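Local structure of glycosyl hydrolase, family 38 (Enterococcus faecalis, 5KBP) at residues S170-E178 with I185-W193; E529-V537 with V650-L659. The protein is probably an alpha-mannosidase of glycoside hydrolase family 38, cleaving alpha-linked mannose from glycans. One frame throughout, in Å; residues are numbered along the deposited sequence.

Contact 1: S170-E178 with I185-W193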
ATOM      1  N   SER A 170      28.895 -24.298  21.729  1.00 99.82           N
ATOM      2  CA  SER A 170      28.526 -24.586  23.107  1.00 94.92           C
ATOM      3  C   SER A 170      28.302 -26.080  23.280  1.00 95.33           C
ATOM      4  O   SER A 170      27.688 -26.730  22.426  1.00 92.32           O
ATOM      5  CB  SER A 170      27.265 -23.818  23.516  1.00 86.17           C
ATOM      6  OG  SER A 170      26.889 -24.126  24.847  1.00 84.90           O
ATOM      7  N   GLN A 171      28.807 -26.622  24.389  1.00 91.07           N
ATOM      8  CA  GLN A 171      28.564 -28.025  24.699  1.00 86.56           C
ATOM      9  C   GLN A 171      27.089 -28.291  24.959  1.00 84.56           C
ATOM     10  O   GLN A 171      26.615 -29.415  24.760  1.00 93.83           O
ATOM     11  CB  GLN A 171      29.390 -28.452  25.912  1.00 86.82           C
ATOM     12  CG  GLN A 171      30.881 -28.560  25.657  1.00 95.52           C
ATOM     13  CD  GLN A 171      31.648 -28.962  26.901  1.00104.53           C
ATOM     14  OE1 GLN A 171      31.285 -28.588  28.015  1.00103.55           O
ATOM     15  NE2 GLN A 171      32.710 -29.736  26.716  1.00109.55           N
ATOM     16  N   TYR A 172      26.348 -27.276  25.397  1.00 70.28           N
ATOM     17  CA  TYR A 172      24.969 -27.451  25.821  1.00 66.46           C
ATOM     18  C   TYR A 172      24.057 -26.489  25.072  1.00 59.57           C
ATOM     19  O   TYR A 172      24.504 -25.503  24.480  1.00 63.75           O
ATOM     20  CB  TYR A 172      24.819 -27.234  27.332  1.00 71.04           C
ATOM     21  CG  TYR A 172      25.866 -27.943  28.160  1.00 74.99           C
ATOM     22  CD1 TYR A 172      25.764 -29.303  28.426  1.00 72.67           C
ATOM     23  CD2 TYR A 172      26.953 -27.253  28.679  1.00 80.34           C
ATOM     24  CE1 TYR A 172      26.718 -29.955  29.185  1.00 84.24           C
ATOM     25  CE2 TYR A 172      27.912 -27.896  29.437  1.00 83.52           C
ATOM     26  CZ  TYR A 172      27.789 -29.247  29.687  1.00 87.39           C
ATOM     27  OH  TYR A 172      28.741 -29.893  30.443  1.00 87.87           O
ATOM     28  N   SER A 173      22.760 -26.795  25.110  1.00 47.06           N
ATOM     29  CA  SER A 173      21.734 -25.920  24.560  1.00 43.44           C
ATOM     30  C   SER A 173      21.394 -24.760  25.486  1.00 46.01           C
ATOM     31  O   SER A 173      20.521 -23.953  25.147  1.00 48.29           O
ATOM     32  CB  SER A 173      20.470 -26.725  24.245  1.00 41.92           C
ATOM     33  OG  SER A 173      20.122 -27.577  25.322  1.00 44.52           O
ATOM     34  N   GLU A 174      22.047 -24.668  26.641  1.00 50.56           N
ATOM     35  CA  GLU A 174      21.952 -23.522  27.531  1.00 47.48           C
ATOM     36  C   GLU A 174      23.338 -22.909  27.671  1.00 54.82           C
ATOM     37  O   GLU A 174      24.341 -23.628  27.700  1.00 57.57           O
ATOM     38  CB  GLU A 174      21.409 -23.912  28.912  1.00 53.08           C
ATOM     39  CG  GLU A 174      20.037 -24.574  28.901  1.00 60.25           C
ATOM     40  CD  GLU A 174      20.089 -26.030  28.479  1.00 62.94           C
ATOM     41  OE1 GLU A 174      19.250 -26.443  27.651  1.00 63.18           O
ATOM     42  OE2 GLU A 174      20.975 -26.760  28.971  1.00 60.15           O
ATOM     43  N   MET A 175      23.395 -21.584  27.755  1.00 56.97           N
ATOM     44  CA  MET A 175      24.679 -20.898  27.758  1.00 55.94           C
ATOM     45  C   MET A 175      24.500 -19.502  28.332  1.00 54.75           C
ATOM     46  O   MET A 175      23.382 -18.996  28.462  1.00 51.41           O
ATOM     47  CB  MET A 175      25.273 -20.831  26.347  1.00 57.73           C
ATOM     48  CG  MET A 175      24.526 -19.890  25.411  1.00 61.33           C
ATOM     49  SD  MET A 175      24.860 -20.211  23.671  1.00 65.76           S
ATOM     50  CE  MET A 175      24.188 -21.864  23.504  1.00 65.72           C
ATOM     51  N   TRP A 176      25.627 -18.886  28.679  1.00 52.57           N
ATOM     52  CA  TRP A 176      25.654 -17.485  29.067  1.00 48.57           C
ATOM     53  C   TRP A 176      26.017 -16.636  27.859  1.00 53.68           C
ATOM     54  O   TRP A 176      26.908 -16.991  27.081  1.00 58.96           O
ATOM     55  CB  TRP A 176      26.656 -17.246  30.198  1.00 54.60           C
ATOM     56  CG  TRP A 176      26.318 -17.971  31.459  1.00 61.00           C
ATOM     57  CD1 TRP A 176      27.030 -18.979  32.041  1.00 63.15           C
ATOM     58  CD2 TRP A 176      25.172 -17.753  32.292  1.00 65.22           C
ATOM     59  NE1 TRP A 176      26.402 -19.398  33.189  1.00 66.82           N
ATOM     60  CE2 TRP A 176      25.260 -18.662  33.365  1.00 65.72           C
ATOM     61  CE3 TRP A 176      24.083 -16.877  32.236  1.00 62.32           C
ATOM     62  CZ2 TRP A 176      24.300 -18.721  34.374  1.00 65.67           C
ATOM     63  CZ3 TRP A 176      23.132 -16.937  33.239  1.00 63.34           C
ATOM     64  CH2 TRP A 176      23.247 -17.852  34.293  1.00 66.65           C
ATOM     65  N   TRP A 177      25.317 -15.518  27.699  1.00 51.54           N
ATOM     66  CA  TRP A 177      25.561 -14.594  26.598  1.00 51.52           C
ATOM     67  C   TRP A 177      26.007 -13.264  27.190  1.00 54.47           C
ATOM     68  O   TRP A 177      25.210 -12.561  27.820  1.00 50.11           O
ATOM     69  CB  TRP A 177      24.316 -14.429  25.731  1.00 51.25           C
ATOM     70  CG  TRP A 177      24.602 -13.814  24.398  1.00 53.90           C
ATOM     71  CD1 TRP A 177      25.817 -13.415  23.923  1.00 49.09           C
ATOM     72  CD2 TRP A 177      23.653 -13.531  23.364  1.00 60.74           C
ATOM     73  NE1 TRP A 177      25.683 -12.898  22.658  1.00 55.81           N
ATOM     74  CE2 TRP A 177      24.364 -12.958  22.291  1.00 64.29           C
ATOM     75  CE3 TRP A 177      22.271 -13.705  23.241  1.00 61.03           C
ATOM     76  CZ2 TRP A 177      23.740 -12.557  21.113  1.00 65.36           C
ATOM     77  CZ3 TRP A 177      21.655 -13.308  22.069  1.00 63.39           C
ATOM     78  CH2 TRP A 177      22.389 -12.742  21.021  1.00 63.53           C
ATOM     79  N   GLU A 178      27.275 -12.924  26.986  1.00 52.89           N
ATOM     80  CA  GLU A 178      27.862 -11.700  27.512  1.00 52.74           C
ATOM     81  C   GLU A 178      28.100 -10.721  26.371  1.00 52.11           C
ATOM     82  O   GLU A 178      28.721 -11.076  25.364  1.00 53.62           O
ATOM     83  CB  GLU A 178      29.171 -12.000  28.245  1.00 56.84           C
ATOM     84  CG  GLU A 178      29.858 -10.780  28.827  1.00 65.88           C
ATOM     85  CD  GLU A 178      31.080 -11.141  29.651  1.00 79.24           C
ATOM     86  OE1 GLU A 178      31.167 -12.299  30.112  1.00 80.76           O
ATOM     87  OE2 GLU A 178      31.954 -10.268  29.833  1.00 82.93           O
ATOM     88  N   ILE A 185      23.409 -12.331  30.042  1.00 49.84           N
ATOM     89  CA  ILE A 185      22.060 -12.875  30.119  1.00 49.72           C
ATOM     90  C   ILE A 185      22.135 -14.387  29.932  1.00 51.58           C
ATOM     91  O   ILE A 185      23.167 -14.941  29.552  1.00 56.51           O
ATOM     92  CB  ILE A 185      21.111 -12.246  29.081  1.00 48.56           C
ATOM     93  CG1 ILE A 185      21.579 -12.581  27.663  1.00 51.01           C
ATOM     94  CG2 ILE A 185      21.029 -10.743  29.274  1.00 48.67           C
ATOM     95  CD1 ILE A 185      20.585 -12.205  26.583  1.00 45.62           C
ATOM     96  N   PHE A 186      21.016 -15.052  30.204  1.00 49.33           N
ATOM     97  CA  PHE A 186      20.903 -16.490  29.997  1.00 50.48           C
ATOM     98  C   PHE A 186      20.466 -16.763  28.563  1.00 50.73           C
ATOM     99  O   PHE A 186      19.467 -16.206  28.095  1.00 48.65           O
ATOM    100  CB  PHE A 186      19.909 -17.106  30.982  1.00 47.39           C
ATOM    101  CG  PHE A 186      19.646 -18.564  30.739  1.00 48.33           C
ATOM    102  CD1 PHE A 186      20.608 -19.512  31.042  1.00 52.76           C
ATOM    103  CD2 PHE A 186      18.439 -18.986  30.207  1.00 50.24           C
ATOM    104  CE1 PHE A 186      20.372 -20.854  30.817  1.00 54.00           C
ATOM    105  CE2 PHE A 186      18.197 -20.328  29.982  1.00 51.19           C
ATOM    106  CZ  PHE A 186      19.166 -21.262  30.287  1.00 48.32           C
ATOM    107  N   GLY A 187      21.212 -17.618  27.871  1.00 51.94           N
ATOM    108  CA  GLY A 187      20.945 -17.945  26.481  1.00 50.43           C
ATOM    109  C   GLY A 187      20.339 -19.333  26.357  1.00 49.77           C
ATOM    110  O   GLY A 187      20.885 -20.308  26.877  1.00 57.85           O
ATOM    111  N   LEU A 188      19.204 -19.403  25.662  1.00 44.92           N
ATOM    112  CA  LEU A 188      18.509 -20.657  25.390  1.00 43.37           C
ATOM    113  C   LEU A 188      18.574 -20.916  23.891  1.00 47.82           C
ATOM    114  O   LEU A 188      17.924 -20.217  23.106  1.00 52.82           O
ATOM    115  CB  LEU A 188      17.063 -20.601  25.882  1.00 41.99           C
ATOM    116  CG  LEU A 188      16.224 -21.872  25.721  1.00 53.42           C
ATOM    117  CD1 LEU A 188      16.875 -23.038  26.451  1.00 58.84           C
ATOM    118  CD2 LEU A 188      14.802 -21.650  26.217  1.00 56.45           C
ATOM    119  N   LEU A 189      19.354 -21.915  23.494  1.00 46.51           N
ATOM    120  CA  LEU A 189      19.571 -22.229  22.089  1.00 49.41           C
ATOM    121  C   LEU A 189      18.631 -23.343  21.650  1.00 48.12           C
ATOM    122  O   LEU A 189      18.517 -24.371  22.327  1.00 50.44           O
ATOM    123  CB  LEU A 189      21.022 -22.646  21.843  1.00 48.27           C
ATOM    124  CG  LEU A 189      21.321 -23.249  20.469  1.00 49.64           C
ATOM    125  CD1 LEU A 189      21.162 -22.208  19.370  1.00 45.80           C
ATOM    126  CD2 LEU A 189      22.711 -23.864  20.441  1.00 53.21           C
ATOM    127  N   PHE A 190      17.959 -23.135  20.517  1.00 46.36           N
ATOM    128  CA  PHE A 190      17.193 -24.198  19.869  1.00 51.19           C
ATOM    129  C   PHE A 190      18.189 -25.083  19.125  1.00 58.30           C
ATOM    130  O   PHE A 190      18.359 -25.006  17.906  1.00 58.73           O
ATOM    131  CB  PHE A 190      16.133 -23.622  18.936  1.00 43.10           C
ATOM    132  CG  PHE A 190      15.144 -22.719  19.622  1.00 43.73           C
ATOM    133  CD1 PHE A 190      14.301 -23.212  20.603  1.00 41.15           C
ATOM    134  CD2 PHE A 190      15.046 -21.382  19.274  1.00 46.69           C
ATOM    135  CE1 PHE A 190      13.390 -22.387  21.234  1.00 38.33           C
ATOM    136  CE2 PHE A 190      14.137 -20.552  19.900  1.00 49.28           C
ATOM    137  CZ  PHE A 190      13.306 -21.055  20.882  1.00 48.72           C
ATOM    138  N   ALA A 191      18.878 -25.935  19.894  1.00 62.83           N
ATOM    139  CA  ALA A 191      19.944 -26.754  19.326  1.00 60.65           C
ATOM    140  C   ALA A 191      19.407 -27.753  18.312  1.00 56.89           C
ATOM    141  O   ALA A 191      20.140 -28.181  17.414  1.00 65.85           O
ATOM    142  CB  ALA A 191      20.703 -27.477  20.439  1.00 54.81           C
ATOM    143  N   ASN A 192      18.139 -28.139  18.442  1.00 46.06           N
ATOM    144  CA  ASN A 192      17.451 -28.949  17.446  1.00 56.84           C
ATOM    145  C   ASN A 192      16.352 -28.157  16.746  1.00 55.30           C
ATOM    146  O   ASN A 192      15.317 -28.715  16.375  1.00 53.62           O
ATOM    147  CB  ASN A 192      16.883 -30.216  18.083  1.00 60.23           C
ATOM    148  CG  ASN A 192      17.937 -31.284  18.293  1.00 57.42           C
ATOM    149  OD1 ASN A 192      18.262 -32.038  17.375  1.00 62.68           O
ATOM    150  ND2 ASN A 192      18.478 -31.355  19.503  1.00 54.03           N
ATOM    151  N   TRP A 193      16.569 -26.847  16.582  1.00 46.66           N
ATOM    152  CA  TRP A 193      15.643 -25.933  15.918  1.00 49.21           C
ATOM    153  C   TRP A 193      14.344 -25.784  16.704  1.00 55.49           C
ATOM    154  O   TRP A 193      14.065 -26.572  17.613  1.00 52.34           O
ATOM    155  CB  TRP A 193      15.366 -26.397  14.484  1.00 48.67           C
ATOM    156  CG  TRP A 193      14.970 -25.296  13.548  1.00 60.06           C
ATOM    157  CD1 TRP A 193      13.843 -25.241  12.781  1.00 59.07           C
ATOM    158  CD2 TRP A 193      15.697 -24.089  13.279  1.00 63.13           C
ATOM    159  NE1 TRP A 193      13.825 -24.078  12.050  1.00 59.66           N
ATOM    160  CE2 TRP A 193      14.951 -23.353  12.339  1.00 63.90           C
ATOM    161  CE3 TRP A 193      16.908 -23.561  13.743  1.00 64.38           C
ATOM    162  CZ2 TRP A 193      15.375 -22.117  11.851  1.00 70.38           C
ATOM    163  CZ3 TRP A 193      17.325 -22.333  13.260  1.00 66.58           C
ATOM    164  CH2 TRP A 193      16.560 -21.625  12.325  1.00 67.65           C
TER
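Phe-186 carries CG anti to its backbone N (chi1 175°), while Trp-176 has CG anti to the carbonyl carbon (chi1 -63°); from neighbouring strands the two rings thus meet edge to face. The edge of Phe-186 is turned toward the six-membered ring of Trp-176, with planes at 76° and centroids 5.9 Å apart, and Phe-186 CD1 lies over the indole face. At the indole edge, Trp-176 CE3 comes to 3.4 Å from Ile-185 O. Glu-174 lies alongside Phe-186 and points the same way: its CG sits 3.7 Å from Phe-186 CZ, at the ring edge, while its OE2 is hydrogen-bonded to Ser-223. These contacts decorate one face of an antiparallel beta hairpin, strands 174-178 and 184-189, within the mixed sheet of the family 38 N-terminal domain. Met-175 exchanges two backbone hydrogen bonds with Gly-187, and Trp-177 two with Ile-185; Leu-189 N adds another to Ser-173 O at 2.9 Å. On the other face, Met-175 bends at its last torsion and its CE meets Leu-189 CB at 3.7 Å, while its CG passes beside Gly-187 O. Trp-177 and Ile-185 run side by side there, Trp-177 CB 3.8 Å from Ile-185 CG1, both reaching helix 136-141; Trp-177 NE1 bonds to Gly-283 O. Past the paired strands, Ser-173 CB touches Ala-191 CB at 3.9 Å.

Contact 2: E529-V537 with V650-L659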
ATOM      1  N   GLU A 529      40.683  18.872 -10.025  1.00 64.85           N
ATOM      2  CA  GLU A 529      41.206  18.757  -8.673  1.00 63.11           C
ATOM      3  C   GLU A 529      40.410  19.625  -7.709  1.00 62.47           C
ATOM      4  O   GLU A 529      39.895  20.686  -8.077  1.00 72.95           O
ATOM      5  CB  GLU A 529      42.691  19.148  -8.613  1.00 65.87           C
ATOM      6  CG  GLU A 529      43.624  18.105  -9.202  1.00 68.44           C
ATOM      7  CD  GLU A 529      45.076  18.543  -9.197  1.00 78.65           C
ATOM      8  OE1 GLU A 529      45.366  19.655  -9.687  1.00 82.20           O
ATOM      9  OE2 GLU A 529      45.925  17.773  -8.700  1.00 81.33           O
ATOM     10  N   MET A 530      40.309  19.149  -6.470  1.00 60.85           N
ATOM     11  CA  MET A 530      39.757  19.902  -5.355  1.00 65.17           C
ATOM     12  C   MET A 530      40.700  19.773  -4.170  1.00 75.21           C
ATOM     13  O   MET A 530      41.460  18.806  -4.062  1.00 87.08           O
ATOM     14  CB  MET A 530      38.365  19.400  -4.946  1.00 70.97           C
ATOM     15  CG  MET A 530      37.321  19.430  -6.035  1.00 77.18           C
ATOM     16  SD  MET A 530      35.739  18.780  -5.463  1.00 74.37           S
ATOM     17  CE  MET A 530      36.203  17.117  -4.990  1.00 69.15           C
ATOM     18  N   GLU A 531      40.641  20.753  -3.271  1.00 73.15           N
ATOM     19  CA  GLU A 531      41.397  20.657  -2.030  1.00 70.09           C
ATOM     20  C   GLU A 531      40.899  21.707  -1.049  1.00 69.49           C
ATOM     21  O   GLU A 531      40.463  22.792  -1.448  1.00 65.75           O
ATOM     22  CB  GLU A 531      42.906  20.823  -2.263  1.00 75.17           C
ATOM     23  CG  GLU A 531      43.353  22.228  -2.620  1.00 76.31           C
ATOM     24  CD  GLU A 531      44.834  22.299  -2.931  1.00 86.56           C
ATOM     25  OE1 GLU A 531      45.223  21.939  -4.063  1.00 91.26           O
ATOM     26  OE2 GLU A 531      45.613  22.699  -2.040  1.00 90.91           O
ATOM     27  N   ASN A 532      40.954  21.357   0.235  1.00 69.96           N
ATOM     28  CA  ASN A 532      40.730  22.310   1.314  1.00 71.29           C
ATOM     29  C   ASN A 532      41.878  22.211   2.310  1.00 75.10           C
ATOM     30  O   ASN A 532      43.025  21.978   1.917  1.00 78.81           O
ATOM     31  CB  ASN A 532      39.381  22.062   1.999  1.00 67.32           C
ATOM     32  CG  ASN A 532      39.167  20.607   2.372  1.00 67.49           C
ATOM     33  OD1 ASN A 532      40.112  19.822   2.439  1.00 72.51           O
ATOM     34  ND2 ASN A 532      37.913  20.238   2.616  1.00 62.25           N
ATOM     35  N   GLU A 533      41.585  22.375   3.594  1.00 80.66           N
ATOM     36  CA  GLU A 533      42.609  22.293   4.626  1.00 89.19           C
ATOM     37  C   GLU A 533      42.789  20.884   5.172  1.00 87.77           C
ATOM     38  O   GLU A 533      43.640  20.677   6.043  1.00 94.86           O
ATOM     39  CB  GLU A 533      42.277  23.258   5.768  1.00100.43           C
ATOM     40  CG  GLU A 533      40.958  22.962   6.455  1.00106.37           C
ATOM     41  CD  GLU A 533      40.547  24.052   7.424  1.00108.90           C
ATOM     42  OE1 GLU A 533      39.785  24.954   7.017  1.00107.09           O
ATOM     43  OE2 GLU A 533      40.994  24.011   8.589  1.00108.69           O
ATOM     44  N   PHE A 534      42.022  19.912   4.682  1.00 82.45           N
ATOM     45  CA  PHE A 534      42.110  18.538   5.160  1.00 76.28           C
ATOM     46  C   PHE A 534      42.567  17.568   4.083  1.00 72.42           C
ATOM     47  O   PHE A 534      43.468  16.756   4.328  1.00 75.21           O
ATOM     48  CB  PHE A 534      40.755  18.077   5.715  1.00 77.00           C
ATOM     49  CG  PHE A 534      40.118  19.049   6.661  1.00 77.08           C
ATOM     50  CD1 PHE A 534      40.593  19.194   7.954  1.00 78.89           C
ATOM     51  CD2 PHE A 534      39.027  19.804   6.263  1.00 72.26           C
ATOM     52  CE1 PHE A 534      40.000  20.085   8.828  1.00 78.04           C
ATOM     53  CE2 PHE A 534      38.428  20.694   7.132  1.00 78.05           C
ATOM     54  CZ  PHE A 534      38.916  20.835   8.417  1.00 80.36           C
ATOM     55  N   ILE A 535      41.967  17.620   2.894  1.00 62.58           N
ATOM     56  CA  ILE A 535      42.211  16.636   1.849  1.00 61.73           C
ATOM     57  C   ILE A 535      42.540  17.343   0.543  1.00 69.48           C
ATOM     58  O   ILE A 535      42.120  18.478   0.301  1.00 71.47           O
ATOM     59  CB  ILE A 535      40.999  15.696   1.661  1.00 61.41           C
ATOM     60  CG1 ILE A 535      39.744  16.506   1.326  1.00 57.56           C
ATOM     61  CG2 ILE A 535      40.774  14.853   2.906  1.00 59.95           C
ATOM     62  CD1 ILE A 535      38.499  15.663   1.156  1.00 53.91           C
ATOM     63  N   GLN A 536      43.300  16.653  -0.307  1.00 70.04           N
ATOM     64  CA  GLN A 536      43.613  17.108  -1.656  1.00 67.66           C
ATOM     65  C   GLN A 536      43.144  16.032  -2.625  1.00 61.98           C
ATOM     66  O   GLN A 536      43.639  14.901  -2.585  1.00 65.54           O
ATOM     67  CB  GLN A 536      45.112  17.379  -1.814  1.00 66.32           C
ATOM     68  CG  GLN A 536      45.474  18.305  -2.972  1.00 67.09           C
ATOM     69  CD  GLN A 536      45.480  17.603  -4.316  1.00 69.36           C
ATOM     70  OE1 GLN A 536      45.574  16.378  -4.391  1.00 70.29           O
ATOM     71  NE2 GLN A 536      45.380  18.379  -5.388  1.00 68.49           N
ATOM     72  N   VAL A 537      42.192  16.380  -3.486  1.00 58.12           N
ATOM     73  CA  VAL A 537      41.490  15.412  -4.321  1.00 51.83           C
ATOM     74  C   VAL A 537      41.901  15.606  -5.774  1.00 55.24           C
ATOM     75  O   VAL A 537      41.841  16.723  -6.301  1.00 62.45           O
ATOM     76  CB  VAL A 537      39.966  15.539  -4.161  1.00 49.07           C
ATOM     77  CG1 VAL A 537      39.247  14.582  -5.104  1.00 48.65           C
ATOM     78  CG2 VAL A 537      39.569  15.281  -2.719  1.00 48.25           C
ATOM     79  N   VAL A 650      30.804  14.047  -6.935  1.00 57.21           N
ATOM     80  CA  VAL A 650      31.750  14.146  -5.829  1.00 58.45           C
ATOM     81  C   VAL A 650      31.725  15.578  -5.311  1.00 66.11           C
ATOM     82  O   VAL A 650      32.042  16.518  -6.046  1.00 67.74           O
ATOM     83  CB  VAL A 650      33.166  13.740  -6.264  1.00 56.05           C
ATOM     84  CG1 VAL A 650      34.119  13.791  -5.077  1.00 49.28           C
ATOM     85  CG2 VAL A 650      33.152  12.354  -6.887  1.00 50.47           C
ATOM     86  N   THR A 651      31.354  15.745  -4.044  1.00 62.38           N
ATOM     87  CA  THR A 651      31.158  17.060  -3.451  1.00 58.27           C
ATOM     88  C   THR A 651      32.105  17.259  -2.276  1.00 54.42           C
ATOM     89  O   THR A 651      32.313  16.346  -1.469  1.00 58.88           O
ATOM     90  CB  THR A 651      29.706  17.245  -2.988  1.00 58.63           C
ATOM     91  OG1 THR A 651      28.815  16.940  -4.068  1.00 60.16           O
ATOM     92  CG2 THR A 651      29.467  18.680  -2.535  1.00 55.45           C
ATOM     93  N   MET A 652      32.677  18.459  -2.189  1.00 48.46           N
ATOM     94  CA  MET A 652      33.546  18.850  -1.088  1.00 53.15           C
ATOM     95  C   MET A 652      33.166  20.248  -0.628  1.00 57.95           C
ATOM     96  O   MET A 652      32.917  21.134  -1.451  1.00 58.02           O
ATOM     97  CB  MET A 652      35.026  18.825  -1.499  1.00 51.47           C
ATOM     98  CG  MET A 652      35.947  19.567  -0.536  1.00 61.09           C
ATOM     99  SD  MET A 652      37.556  19.974  -1.241  1.00 66.57           S
ATOM    100  CE  MET A 652      38.227  18.334  -1.460  1.00 61.79           C
ATOM    101  N   ILE A 653      33.124  20.444   0.687  1.00 58.82           N
ATOM    102  CA  ILE A 653      32.894  21.756   1.269  1.00 58.43           C
ATOM    103  C   ILE A 653      34.166  22.209   1.987  1.00 60.75           C
ATOM    104  O   ILE A 653      35.077  21.424   2.248  1.00 54.79           O
ATOM    105  CB  ILE A 653      31.676  21.770   2.214  1.00 53.26           C
ATOM    106  CG1 ILE A 653      31.938  20.920   3.456  1.00 59.01           C
ATOM    107  CG2 ILE A 653      30.437  21.276   1.485  1.00 47.16           C
ATOM    108  CD1 ILE A 653      30.792  20.933   4.446  1.00 54.93           C
ATOM    109  N   LYS A 654      34.214  23.505   2.309  1.00 65.46           N
ATOM    110  CA  LYS A 654      35.443  24.097   2.831  1.00 60.56           C
ATOM    111  C   LYS A 654      35.746  23.626   4.248  1.00 61.39           C
ATOM    112  O   LYS A 654      36.895  23.300   4.566  1.00 63.01           O
ATOM    113  CB  LYS A 654      35.345  25.623   2.789  1.00 58.04           C
ATOM    114  CG  LYS A 654      36.484  26.340   3.500  1.00 58.59           C
ATOM    115  CD  LYS A 654      36.273  27.846   3.508  1.00 57.74           C
ATOM    116  CE  LYS A 654      37.374  28.549   4.287  1.00 61.65           C
ATOM    117  NZ  LYS A 654      37.201  30.027   4.291  1.00 71.60           N
ATOM    118  N   GLU A 655      34.732  23.576   5.115  1.00 59.99           N
ATOM    119  CA  GLU A 655      34.937  23.390   6.546  1.00 58.15           C
ATOM    120  C   GLU A 655      34.724  21.948   6.998  1.00 62.77           C
ATOM    121  O   GLU A 655      34.392  21.708   8.163  1.00 65.19           O
ATOM    122  CB  GLU A 655      34.024  24.329   7.331  1.00 58.65           C
ATOM    123  CG  GLU A 655      34.135  25.796   6.939  1.00 65.67           C
ATOM    124  CD  GLU A 655      35.394  26.460   7.473  1.00 77.73           C
ATOM    125  OE1 GLU A 655      36.215  25.770   8.112  1.00 81.54           O
ATOM    126  OE2 GLU A 655      35.557  27.679   7.257  1.00 83.12           O
ATOM    127  N   SER A 656      34.920  20.976   6.109  1.00 61.42           N
ATOM    128  CA  SER A 656      34.749  19.582   6.487  1.00 59.09           C
ATOM    129  C   SER A 656      35.691  18.707   5.674  1.00 61.78           C
ATOM    130  O   SER A 656      35.962  18.991   4.504  1.00 71.37           O
ATOM    131  CB  SER A 656      33.303  19.116   6.285  1.00 57.70           C
ATOM    132  OG  SER A 656      33.180  17.725   6.526  1.00 65.30           O
ATOM    133  N   ASN A 657      36.183  17.644   6.307  1.00 63.23           N
ATOM    134  CA  ASN A 657      37.002  16.644   5.641  1.00 68.54           C
ATOM    135  C   ASN A 657      36.169  15.547   4.992  1.00 65.70           C
ATOM    136  O   ASN A 657      36.737  14.580   4.472  1.00 65.09           O
ATOM    137  CB  ASN A 657      37.991  16.023   6.633  1.00 72.73           C
ATOM    138  CG  ASN A 657      37.304  15.200   7.708  1.00 76.99           C
ATOM    139  OD1 ASN A 657      36.163  15.468   8.083  1.00 78.40           O
ATOM    140  ND2 ASN A 657      38.005  14.192   8.215  1.00 79.60           N
ATOM    141  N   GLN A 658      34.845  15.671   5.018  1.00 62.40           N
ATOM    142  CA  GLN A 658      33.969  14.659   4.444  1.00 64.49           C
ATOM    143  C   GLN A 658      33.848  14.855   2.938  1.00 64.93           C
ATOM    144  O   GLN A 658      33.525  15.950   2.468  1.00 77.92           O
ATOM    145  CB  GLN A 658      32.586  14.716   5.092  1.00 69.68           C
ATOM    146  CG  GLN A 658      32.546  14.241   6.533  1.00 71.20           C
ATOM    147  CD  GLN A 658      31.132  14.143   7.068  1.00 72.59           C
ATOM    148  OE1 GLN A 658      30.338  15.073   6.929  1.00 72.64           O
ATOM    149  NE2 GLN A 658      30.807  13.007   7.674  1.00 76.84           N
ATOM    150  N   LEU A 659      34.107  13.789   2.187  1.00 56.84           N
ATOM    151  CA  LEU A 659      33.961  13.791   0.736  1.00 49.98           C
ATOM    152  C   LEU A 659      32.684  13.028   0.400  1.00 57.69           C
ATOM    153  O   LEU A 659      32.610  11.813   0.605  1.00 69.04           O
ATOM    154  CB  LEU A 659      35.180  13.160   0.067  1.00 45.12           C
ATOM    155  CG  LEU A 659      35.418  13.489  -1.408  1.00 48.76           C
ATOM    156  CD1 LEU A 659      35.813  14.950  -1.572  1.00 43.16           C
ATOM    157  CD2 LEU A 659      36.475  12.566  -1.996  1.00 42.63           C
TER
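Met-652 projects from the end of strand 641-653 into the apolar side of the tight hairpin formed by strands 529-531 and 535-539, where two antiparallel sheets pack as a beta sandwich, consistent with the galactose mutarotase-like clan of this C-terminal domain. The short segments 529-531 and 650-653 run at 31° to each other, their axes 8.2 Å apart, a separation spanned by side chains. The compact part centres on the Met-652 methyl. Starting out trans from its main-chain N (chi1 164°) and bending at its last torsion, Met-652 places CE 3.6 Å from both Met-530 CB and Val-537 CG2. Ile-535 meets the same methyl tip to tip, whereas Val-537 and Met-652 run antiparallel alongside one another. Leu-659 CD1 closes this cluster, 3.9 Å from Ile-535 CD1, and Met-530 CE reaches across to Val-650 CG1. Ile-547 touches Ile-535 and Val-537 from the next strand of the hairpin's sheet.

Toward the turns the contact becomes more polar. Phe-534, though partly exposed, still packs closely on the backbone of the 654-658 connection, with CD2 3.6 Å from Ser-656 C and CB against Asn-657 CB; Glu-533 CG covers one ring face over its centre. The loose, solvent side belongs to Glu-533 and Glu-655: Glu-533 OE1 comes to 3.8 Å from Glu-655 OE1, a proximity of like charges probably eased by Lys-497, a long, weak ion-pair partner of Glu-655. Between the two regions stands buried Asn-532. Its OD1 accepts from Phe-534 N, above the carbonyl plane, and from Ile-535 N, nearly head-on, the first bond making an Asx turn and the second extending it to an Asx motif. The opposite end of that amide donates, in its own plane, from ND2 to Ile-653 O at 3.1 Å.

How the contacts relate
From the N terminus, the chain first forms contact 1 within the N-terminal domain: segments 170-178 and 185-193 close a short hairpin with six residues between them, joining the adjacent third and fourth strands across a five-stranded mixed sheet. The chain then passes through the helical middle region and into the beta-rich C-terminal part before contact 2 opens. There 529-537 and 650-659 close a much longer loop of 112 residues, bringing together strands of two different antiparallel sheets. The loops follow in series, neither nesting nor crossing. The centres of contact 1 and contact 2 lie about 49 Å apart, on opposite sides of the chain's centre. The nearest atoms of contact 1 and contact 2 are about 30 Å apart. Contact 1 is pairing within a sheet, contact 2 packing between sheets.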